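Side-chain contacts in unsaturated glucuronyl hydrolase (PDB 2ZZR), which hydrolyses unsaturated hyaluronan, chondroitin and heparin disaccharides, cleaving the glycosidic bond to release the unsaturated uronic acid: residues 98-103 / 120-125; 15-20 / 284-289. All coordinates share one frame; numbering follows the deposited sequence.

Interaction 1. Residues 98-103 / 120-125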
loop_
_atom_site.group_PDB
_atom_site.type_symbol
_atom_site.label_atom_id
_atom_site.label_comp_id
_atom_site.label_asym_id
_atom_site.label_seq_id
_atom_site.Cartn_x
_atom_site.Cartn_y
_atom_site.Cartn_z
ATOM N N LEU A 98 21.858 1.829 -1.072
ATOM C CA LEU A 98 22.902 2.841 -0.912
ATOM C C LEU A 98 22.460 4.194 -1.479
ATOM O O LEU A 98 22.763 5.243 -0.901
ATOM C CB LEU A 98 24.225 2.374 -1.529
ATOM C CG LEU A 98 24.905 1.192 -0.810
ATOM C CD1 LEU A 98 26.197 0.779 -1.523
ATOM C CD2 LEU A 98 25.181 1.513 0.648
ATOM N N SER A 99 21.722 4.148 -2.587
ATOM C CA SER A 99 21.100 5.332 -3.181
ATOM C C SER A 99 20.091 5.971 -2.225
ATOM O O SER A 99 20.050 7.193 -2.086
ATOM C CB SER A 99 20.424 4.976 -4.508
ATOM O OG SER A 99 19.705 6.079 -5.040
ATOM N N PHE A 100 19.270 5.147 -1.574
ATOM C CA PHE A 100 18.336 5.655 -0.562
ATOM C C PHE A 100 19.056 6.280 0.633
ATOM O O PHE A 100 18.617 7.295 1.166
ATOM C CB PHE A 100 17.350 4.563 -0.121
ATOM C CG PHE A 100 16.271 4.289 -1.129
ATOM C CD1 PHE A 100 16.294 3.132 -1.899
ATOM C CD2 PHE A 100 15.234 5.199 -1.322
ATOM C CE1 PHE A 100 15.305 2.875 -2.843
ATOM C CE2 PHE A 100 14.241 4.958 -2.263
ATOM C CZ PHE A 100 14.274 3.795 -3.029
ATOM N N LEU A 101 20.167 5.677 1.045
ATOM C CA LEU A 101 20.998 6.255 2.093
ATOM C C LEU A 101 21.537 7.621 1.662
ATOM O O LEU A 101 21.526 8.573 2.446
ATOM C CB LEU A 101 22.144 5.305 2.467
ATOM C CG LEU A 101 23.054 5.692 3.644
ATOM C CD1 LEU A 101 22.296 6.228 4.864
ATOM C CD2 LEU A 101 23.922 4.505 4.040
ATOM N N ASN A 102 21.999 7.715 0.418
ATOM C CA ASN A 102 22.435 9.003 -0.131
ATOM C C ASN A 102 21.309 10.040 -0.122
ATOM O O ASN A 102 21.518 11.207 0.233
ATOM C CB ASN A 102 22.970 8.838 -1.552
ATOM C CG ASN A 102 23.382 10.167 -2.174
ATOM O OD1 ASN A 102 22.623 10.776 -2.930
ATOM N ND2 ASN A 102 24.574 10.632 -1.831
ATOM N N ARG A 103 20.116 9.597 -0.513
ATOM C CA ARG A 103 18.946 10.469 -0.603
ATOM C C ARG A 103 18.562 11.093 0.744
ATOM O O ARG A 103 18.240 12.286 0.811
ATOM C CB ARG A 103 17.764 9.711 -1.220
ATOM C CG ARG A 103 16.566 10.600 -1.523
ATOM C CD ARG A 103 15.486 9.851 -2.267
ATOM N NE ARG A 103 14.297 10.687 -2.446
ATOM C CZ ARG A 103 13.181 10.295 -3.051
ATOM N NH1 ARG A 103 13.077 9.070 -3.569
ATOM N NH2 ARG A 103 12.160 11.137 -3.146
ATOM N N THR A 120 10.699 1.651 3.505
ATOM C CA THR A 120 10.293 0.340 4.036
ATOM C C THR A 120 10.569 -0.848 3.082
ATOM O O THR A 120 11.214 -1.821 3.500
ATOM C CB THR A 120 8.826 0.342 4.529
ATOM O OG1 THR A 120 8.683 1.324 5.568
ATOM C CG2 THR A 120 8.441 -1.047 5.064
ATOM N N PRO A 121 10.088 -0.786 1.819
ATOM C CA PRO A 121 10.308 -1.904 0.893
ATOM C C PRO A 121 11.730 -1.972 0.332
ATOM O O PRO A 121 12.068 -2.938 -0.344
ATOM C CB PRO A 121 9.313 -1.634 -0.242
ATOM C CG PRO A 121 8.427 -0.511 0.245
ATOM C CD PRO A 121 9.273 0.266 1.185
ATOM N N SER A 122 12.541 -0.956 0.618
ATOM C CA SER A 122 13.912 -0.901 0.117
ATOM C C SER A 122 14.917 -1.196 1.230
ATOM O O SER A 122 15.603 -2.230 1.213
ATOM C CB SER A 122 14.181 0.470 -0.509
ATOM O OG SER A 122 14.037 1.495 0.463
ATOM N N CYS A 123 14.984 -0.298 2.205
ATOM C CA CYS A 123 15.982 -0.368 3.264
ATOM C C CYS A 123 15.544 -1.271 4.407
ATOM O O CYS A 123 16.285 -2.163 4.809
ATOM C CB CYS A 123 16.309 1.031 3.770
ATOM S SG CYS A 123 16.981 2.076 2.455
ATOM N N THR A 124 14.337 -1.065 4.926
ATOM C CA THR A 124 13.885 -1.928 6.021
ATOM C C THR A 124 13.804 -3.377 5.533
ATOM O O THR A 124 14.150 -4.304 6.269
ATOM C CB THR A 124 12.554 -1.460 6.633
ATOM O OG1 THR A 124 12.616 -0.047 6.844
ATOM C CG2 THR A 124 12.318 -2.139 7.974
ATOM N N ALA A 125 13.379 -3.552 4.284
ATOM C CA ALA A 125 13.359 -4.865 3.635
ATOM C C ALA A 125 14.706 -5.571 3.747
ATOM O O ALA A 125 14.766 -6.721 4.202
ATOM C CB ALA A 125 12.958 -4.744 2.188
#

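Interaction 2. Residues 15-20 / 284-289. With SO4 (sulfate ion), chain D; SO4 (sulfate ion), chain C.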
loop_
_atom_site.group_PDB
_atom_site.type_symbol
_atom_site.label_atom_id
_atom_site.label_comp_id
_atom_site.label_asym_id
_atom_site.label_seq_id
_atom_site.Cartn_x
_atom_site.Cartn_y
_atom_site.Cartn_z
ATOM N N LYS A 15 -21.590 -16.151 -1.437
ATOM C CA LYS A 15 -21.270 -17.300 -2.290
ATOM C C LYS A 15 -20.401 -16.909 -3.490
ATOM O O LYS A 15 -19.663 -17.737 -4.019
ATOM C CB LYS A 15 -22.543 -18.014 -2.761
ATOM C CG LYS A 15 -23.332 -18.692 -1.646
ATOM C CD LYS A 15 -24.632 -19.298 -2.184
ATOM C CE LYS A 15 -25.578 -19.701 -1.056
ATOM N NZ LYS A 15 -25.115 -20.925 -0.339
ATOM N N ARG A 16 -20.486 -15.642 -3.895
ATOM C CA ARG A 16 -19.651 -15.094 -4.971
ATOM C C ARG A 16 -18.159 -15.282 -4.676
ATOM O O ARG A 16 -17.343 -15.360 -5.593
ATOM C CB ARG A 16 -19.985 -13.613 -5.232
ATOM C CG ARG A 16 -19.529 -12.620 -4.161
ATOM C CD ARG A 16 -20.212 -11.254 -4.303
ATOM N NE ARG A 16 -19.793 -10.566 -5.525
ATOM C CZ ARG A 16 -19.206 -9.371 -5.572
ATOM N NH1 ARG A 16 -18.984 -8.676 -4.462
ATOM N NH2 ARG A 16 -18.854 -8.861 -6.747
ATOM N N PHE A 17 -17.826 -15.369 -3.386
ATOM C CA PHE A 17 -16.459 -15.642 -2.939
ATOM C C PHE A 17 -16.292 -17.099 -2.494
ATOM O O PHE A 17 -15.355 -17.781 -2.907
ATOM C CB PHE A 17 -16.066 -14.691 -1.797
ATOM C CG PHE A 17 -16.219 -13.226 -2.132
ATOM C CD1 PHE A 17 -15.432 -12.634 -3.121
ATOM C CD2 PHE A 17 -17.126 -12.431 -1.440
ATOM C CE1 PHE A 17 -15.560 -11.283 -3.422
ATOM C CE2 PHE A 17 -17.262 -11.073 -1.734
ATOM C CZ PHE A 17 -16.480 -10.497 -2.731
ATOM N N LEU A 18 -17.216 -17.569 -1.658
ATOM C CA LEU A 18 -17.121 -18.899 -1.047
ATOM C C LEU A 18 -17.132 -20.070 -2.040
ATOM O O LEU A 18 -16.542 -21.114 -1.770
ATOM C CB LEU A 18 -18.214 -19.076 0.013
ATOM C CG LEU A 18 -18.089 -18.270 1.312
ATOM C CD1 LEU A 18 -19.383 -18.325 2.094
ATOM C CD2 LEU A 18 -16.925 -18.753 2.174
ATOM N N ASN A 19 -17.786 -19.883 -3.187
ATOM C CA ASN A 19 -17.855 -20.915 -4.229
ATOM C C ASN A 19 -16.593 -21.048 -5.085
ATOM O O ASN A 19 -16.535 -21.897 -5.980
ATOM C CB ASN A 19 -19.058 -20.676 -5.153
ATOM C CG ASN A 19 -20.388 -21.002 -4.495
ATOM O OD1 ASN A 19 -20.447 -21.454 -3.350
ATOM N ND2 ASN A 19 -21.473 -20.774 -5.229
ATOM N N SER A 20 -15.591 -20.213 -4.820
ATOM C CA SER A 20 -14.366 -20.197 -5.621
ATOM C C SER A 20 -13.362 -21.283 -5.260
ATOM O O SER A 20 -13.381 -21.828 -4.153
ATOM C CB SER A 20 -13.682 -18.839 -5.506
ATOM O OG SER A 20 -14.498 -17.818 -6.050
ATOM N N GLU A 284 -17.933 -8.312 -11.370
ATOM C CA GLU A 284 -17.998 -9.761 -11.579
ATOM C C GLU A 284 -16.662 -10.493 -11.399
ATOM O O GLU A 284 -16.626 -11.559 -10.779
ATOM C CB GLU A 284 -18.607 -10.076 -12.955
ATOM C CG GLU A 284 -19.264 -11.453 -13.069
ATOM C CD GLU A 284 -18.269 -12.594 -13.224
ATOM O OE1 GLU A 284 -17.196 -12.387 -13.838
ATOM O OE2 GLU A 284 -18.565 -13.708 -12.731
ATOM N N ASP A 285 -15.575 -9.939 -11.941
ATOM C CA ASP A 285 -14.260 -10.581 -11.839
ATOM C C ASP A 285 -13.505 -10.229 -10.543
ATOM O O ASP A 285 -12.339 -10.583 -10.386
ATOM C CB ASP A 285 -13.402 -10.328 -13.097
ATOM C CG ASP A 285 -12.849 -8.904 -13.186
ATOM O OD1 ASP A 285 -13.103 -8.073 -12.287
ATOM O OD2 ASP A 285 -12.139 -8.620 -14.177
ATOM N N LYS A 286 -14.187 -9.532 -9.635
ATOM C CA LYS A 286 -13.664 -9.180 -8.300
ATOM C C LYS A 286 -12.427 -8.268 -8.316
ATOM O O LYS A 286 -11.655 -8.236 -7.352
ATOM C CB LYS A 286 -13.407 -10.437 -7.445
ATOM C CG LYS A 286 -14.509 -11.507 -7.495
ATOM C CD LYS A 286 -15.880 -10.977 -7.083
ATOM C CE LYS A 286 -16.897 -12.114 -6.941
ATOM N NZ LYS A 286 -17.193 -12.807 -8.237
ATOM N N VAL A 287 -12.249 -7.522 -9.407
ATOM C CA VAL A 287 -11.152 -6.563 -9.510
ATOM C C VAL A 287 -11.722 -5.151 -9.592
ATOM O O VAL A 287 -12.419 -4.806 -10.543
ATOM C CB VAL A 287 -10.196 -6.875 -10.700
ATOM C CG1 VAL A 287 -9.183 -5.755 -10.894
ATOM C CG2 VAL A 287 -9.481 -8.200 -10.469
ATOM N N SER A 288 -11.415 -4.348 -8.579
ATOM C CA SER A 288 -11.971 -3.009 -8.427
ATOM C C SER A 288 -11.811 -2.149 -9.675
ATOM O O SER A 288 -10.730 -2.090 -10.263
ATOM C CB SER A 288 -11.288 -2.299 -7.260
ATOM O OG SER A 288 -9.891 -2.211 -7.483
ATOM N N TYR A 289 -12.900 -1.492 -10.069
ATOM C CA TYR A 289 -12.814 -0.365 -10.992
ATOM C C TYR A 289 -12.075 0.745 -10.253
ATOM O O TYR A 289 -11.975 0.714 -9.023
ATOM C CB TYR A 289 -14.214 0.077 -11.447
ATOM C CG TYR A 289 -14.763 -0.768 -12.576
ATOM C CD1 TYR A 289 -14.721 -0.313 -13.899
ATOM C CD2 TYR A 289 -15.307 -2.030 -12.332
ATOM C CE1 TYR A 289 -15.214 -1.093 -14.944
ATOM C CE2 TYR A 289 -15.795 -2.820 -13.376
ATOM C CZ TYR A 289 -15.756 -2.335 -14.678
ATOM O OH TYR A 289 -16.239 -3.108 -15.716
HETATM S S SO4 D . -20.795 -11.659 -8.850
HETATM O O1 SO4 D . -21.768 -11.933 -7.794
HETATM O O2 SO4 D . -19.580 -11.084 -8.282
HETATM O O3 SO4 D . -20.454 -12.903 -9.538
HETATM O O4 SO4 D . -21.365 -10.702 -9.794
HETATM S S SO4 C . -16.715 -2.710 -19.073
HETATM O O1 SO4 C . -17.562 -3.822 -18.656
HETATM O O2 SO4 C . -16.596 -1.739 -17.993
HETATM O O3 SO4 C . -15.389 -3.194 -19.431
HETATM O O4 SO4 C . -17.318 -2.052 -20.229
#

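Interaction 1. Residues 98-103 / 120-125
Phe100 meets Ser122 and Cys123, one side chain of helix 87-105 against two of helix 115-130. Ser122 lies on one face of the phenyl ring. Its OG stands 3.6 Å above the plane of the Phe100 ring, displaced toward the rim on the CD1 side. Its CB makes the closest approach, 3.5 Å to Phe100 CE1. Cys123 touches the root of the same side chain, with SG 3.6 Å from Phe100 CB. The sulfur is 5.2 Å from the centroid of the Phe100 ring and 53° off the ring normal, an oblique sulfur-aromatic contact. In Cys123, SG lies anti to its own carbonyl carbon (chi1 -61°), which directs it at the neighbouring helix. Ser122 OG is hydrogen-bonded to Leu118 O, one turn back in its own helix. This satisfies the hydroxyl while it rests on the ring. The helix has a wider pi-type turn at 120-124, closed by Ala125 N to Thr120 O at 2.9 Å. Outside the two segments, Tyr119 packs edge-to-face with Phe100, and Thr74 of helix 70-84 touches it as well. No hydrogen bond links the segments. Consecutive helices of the alpha barrel are joined by van der Waals and sulfur-aromatic contact, with the buried hydroxyl served within its own helix.

Interaction 2. Residues 15-20 / 284-289
Arg16 and Lys286 converge on O2 of the chain D sulfate, an ion probably taken up from the crystallisation liquor. This O2 lies at the guanidinium edge, in its plane, where both NE and NH2 of Arg16 reach it at 2.8 Å. Lys286 NZ adds a third hydrogen bond to O2, at 2.9 Å. The same ammonium donates to Glu284 O at 2.9 Å, tilted 30° from the carbonyl plane. Arg16 NH1 and NH2 also donate to Leu279 O and Leu282 O. NE of Arg16 and NZ of Lys286 are 4.4 Å apart, and the shared anion would offset their like charges. The packing contacts come from the methylenes of Lys286. Its CE lies over one guanidinium face, 3.6 Å from Arg16 NE, and its CD is 3.7 Å from Phe17 CE1. Bends at chi2 (-57°) and chi4 (-65°) let Lys286 pass these groups and turn its amine to the sulfate. An Asx turn, Asp285 OD1 to Val287 N, shapes the loop on either side of Lys286. Arg16 and Lys286 together form a small anion site between the N-terminal helix 15-18 and the loop after helix 265-280, away from the substrate-binding site.

Overall arrangement
The two contacts lie on opposite sides of the chain's centre, their own centres about 37 Å apart, and they share no helix. Both bury their main touching side chains, though Arg16 in interaction 2 stays partly exposed. Interaction 1 joins neighbours in sequence, helices 87-105 and 115-130. Interaction 2 brings the N-terminal segment back to a loop more than 260 residues later, and interaction 1 is nested within the span it closes. Their chemistry differs accordingly. The helix pair relies on ring, sulfur and methylene packing. The loop contact combines aliphatic packing with positive groups arranged round an anion. Interaction 1 is also the nearer to catalysis: the Phe100 side chain is about 10 Å from that of Asp114, the likely nucleophile.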